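Local coordinates for DNA-binding protein HU (Anabaena sp., PDB 1P71), which binds and bends DNA as a histone-like homodimer, wrapping it to stabilise it against denaturation, and is essential for heterocyst differentiation, at residues G39-L44 with S49-E54. Numbering follows the deposited sequence.
Sequences GDKVTL and SFESRE
The beta hairpin of the HU fold begins here, where V42 pairs with F50 in antiparallel register. V42 N donates to F50 O at 2.8 Å, and F50 N returns a bond to V42 O at 2.9 Å. Before K41 the chain draws away from strand 49-54, and a water bridges D40 O and S52 N. On the face of S49 and E51, the extended K41 chain runs alongside E51, pointing the same way. With chi1 at -172°, K41 CG points away from the backbone N and the chain passes F50 O, bringing K41 CD to 3.4 Å from E51 OE1. K41 NZ makes a long salt bridge of 3.8 Å to E51 OE1. E51 OE2 takes R53 NE through its anti lone pair at 3.2 Å, and lies in the guanidinium plane of R53. R53 also packs on a DNA phosphate. Replacing K41 with alanine would probably uncover one side of the E51 chain and leave its carboxylate with R53 alone in this network. On the opposite face, L44 CD1 meets the edge of the F50 ring, 4.3 Å from F50 CE1. F50 packs on I32 and V36 of helix 18-37 and meets F79 of the second subunit edge-to-face, typical of the intertwined HU/IHF dimer core.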
loop_
_atom_site.group_PDB
_atom_site.type_symbol
_atom_site.label_atom_id
_atom_site.label_comp_id
_atom_site.label_asym_id
_atom_site.label_seq_id
_atom_site.Cartn_x
_atom_site.Cartn_y
_atom_site.Cartn_z
ATOM N N GLY C 39 -2.267 -2.278 -15.433
ATOM C CA GLY C 39 -0.819 -2.283 -15.541
ATOM C C GLY C 39 -0.106 -0.950 -15.417
ATOM O O GLY C 39 1.050 -0.837 -15.804
ATOM N N ASP C 40 -0.775 0.066 -14.886
ATOM C CA ASP C 40 -0.079 1.295 -14.555
ATOM C C ASP C 40 0.503 1.226 -13.135
ATOM O O ASP C 40 0.025 0.459 -12.290
ATOM C CB ASP C 40 -0.991 2.510 -14.716
ATOM C CG ASP C 40 -0.208 3.798 -14.977
ATOM O OD1 ASP C 40 -0.822 4.891 -14.897
ATOM O OD2 ASP C 40 1.019 3.817 -15.283
ATOM N N LYS C 41 1.564 1.992 -12.897
ATOM C CA LYS C 41 2.152 2.119 -11.564
ATOM C C LYS C 41 1.579 3.361 -10.919
ATOM O O LYS C 41 1.566 4.422 -11.541
ATOM C CB LYS C 41 3.674 2.235 -11.661
ATOM C CG LYS C 41 4.433 2.186 -10.320
ATOM C CD LYS C 41 5.944 2.103 -10.601
ATOM C CE LYS C 41 6.766 2.035 -9.319
ATOM N NZ LYS C 41 8.200 1.717 -9.618
ATOM N N VAL C 42 1.094 3.234 -9.680
ATOM C CA VAL C 42 0.620 4.389 -8.935
ATOM C C VAL C 42 1.729 4.834 -7.989
ATOM O O VAL C 42 2.213 4.071 -7.164
ATOM C CB VAL C 42 -0.708 4.148 -8.168
ATOM C CG1 VAL C 42 -1.139 5.442 -7.443
ATOM C CG2 VAL C 42 -1.820 3.692 -9.100
ATOM N N THR C 43 2.130 6.082 -8.141
ATOM C CA THR C 43 3.290 6.597 -7.442
ATOM C C THR C 43 2.876 7.774 -6.537
ATOM O O THR C 43 2.269 8.739 -6.989
ATOM C CB THR C 43 4.323 7.032 -8.495
ATOM O OG1 THR C 43 4.991 5.869 -9.005
ATOM C CG2 THR C 43 5.440 7.829 -7.845
ATOM N N LEU C 44 3.194 7.680 -5.260
ATOM C CA LEU C 44 2.838 8.732 -4.331
ATOM C C LEU C 44 4.074 9.100 -3.520
ATOM O O LEU C 44 4.414 8.403 -2.583
ATOM C CB LEU C 44 1.671 8.278 -3.436
ATOM C CG LEU C 44 0.446 7.666 -4.136
ATOM C CD1 LEU C 44 -0.449 6.953 -3.144
ATOM C CD2 LEU C 44 -0.364 8.724 -4.920
ATOM N N SER C 49 4.601 3.277 -3.658
ATOM C CA SER C 49 4.062 2.979 -4.978
ATOM C C SER C 49 3.353 1.629 -4.981
ATOM O O SER C 49 3.691 0.716 -4.213
ATOM C CB SER C 49 5.174 2.980 -6.014
ATOM O OG SER C 49 5.979 1.832 -5.831
ATOM N N PHE C 50 2.389 1.517 -5.882
ATOM C CA PHE C 50 1.606 0.320 -6.101
ATOM C C PHE C 50 1.776 -0.080 -7.563
ATOM O O PHE C 50 1.714 0.774 -8.446
ATOM C CB PHE C 50 0.117 0.610 -5.903
ATOM C CG PHE C 50 -0.272 0.967 -4.493
ATOM C CD1 PHE C 50 -0.256 2.300 -4.079
ATOM C CD2 PHE C 50 -0.721 -0.019 -3.612
ATOM C CE1 PHE C 50 -0.646 2.653 -2.793
ATOM C CE2 PHE C 50 -1.114 0.317 -2.317
ATOM C CZ PHE C 50 -1.071 1.647 -1.906
ATOM N N GLU C 51 1.975 -1.371 -7.806
ATOM C CA GLU C 51 2.091 -1.872 -9.155
ATOM C C GLU C 51 1.690 -3.333 -9.249
ATOM O O GLU C 51 1.492 -3.998 -8.246
ATOM C CB GLU C 51 3.508 -1.665 -9.689
ATOM C CG GLU C 51 4.606 -2.345 -8.903
ATOM C CD GLU C 51 5.941 -2.157 -9.568
ATOM O OE1 GLU C 51 6.037 -1.322 -10.491
ATOM O OE2 GLU C 51 6.886 -2.856 -9.188
ATOM N N SER C 52 1.510 -3.791 -10.480
ATOM C CA SER C 52 1.267 -5.182 -10.771
ATOM C C SER C 52 2.645 -5.848 -10.970
ATOM O O SER C 52 3.518 -5.295 -11.630
ATOM C CB SER C 52 0.416 -5.257 -12.039
ATOM O OG SER C 52 -0.191 -6.514 -12.189
ATOM N N ARG C 53 2.841 -7.020 -10.373
ATOM C CA ARG C 53 4.059 -7.783 -10.575
ATOM C C ARG C 53 3.739 -9.124 -11.211
ATOM O O ARG C 53 2.802 -9.796 -10.792
ATOM C CB ARG C 53 4.802 -7.973 -9.253
ATOM C CG ARG C 53 5.492 -6.677 -8.850
ATOM C CD ARG C 53 6.491 -6.774 -7.737
ATOM N NE ARG C 53 6.865 -5.426 -7.314
ATOM C CZ ARG C 53 7.188 -5.084 -6.079
ATOM N NH1 ARG C 53 7.175 -5.995 -5.115
ATOM N NH2 ARG C 53 7.519 -3.821 -5.804
ATOM N N GLU C 54 4.518 -9.494 -12.224
ATOM C CA GLU C 54 4.402 -10.808 -12.835
ATOM C C GLU C 54 4.956 -11.848 -11.887
ATOM O O GLU C 54 5.941 -11.601 -11.188
ATOM C CB GLU C 54 5.127 -10.878 -14.182
ATOM C CG GLU C 54 4.578 -9.946 -15.243
ATOM C CD GLU C 54 3.139 -10.256 -15.657
ATOM O OE1 GLU C 54 2.880 -11.339 -16.234
ATOM O OE2 GLU C 54 2.264 -9.408 -15.422
HETATM O O HOH W 1 1.359 -2.094 -12.602
#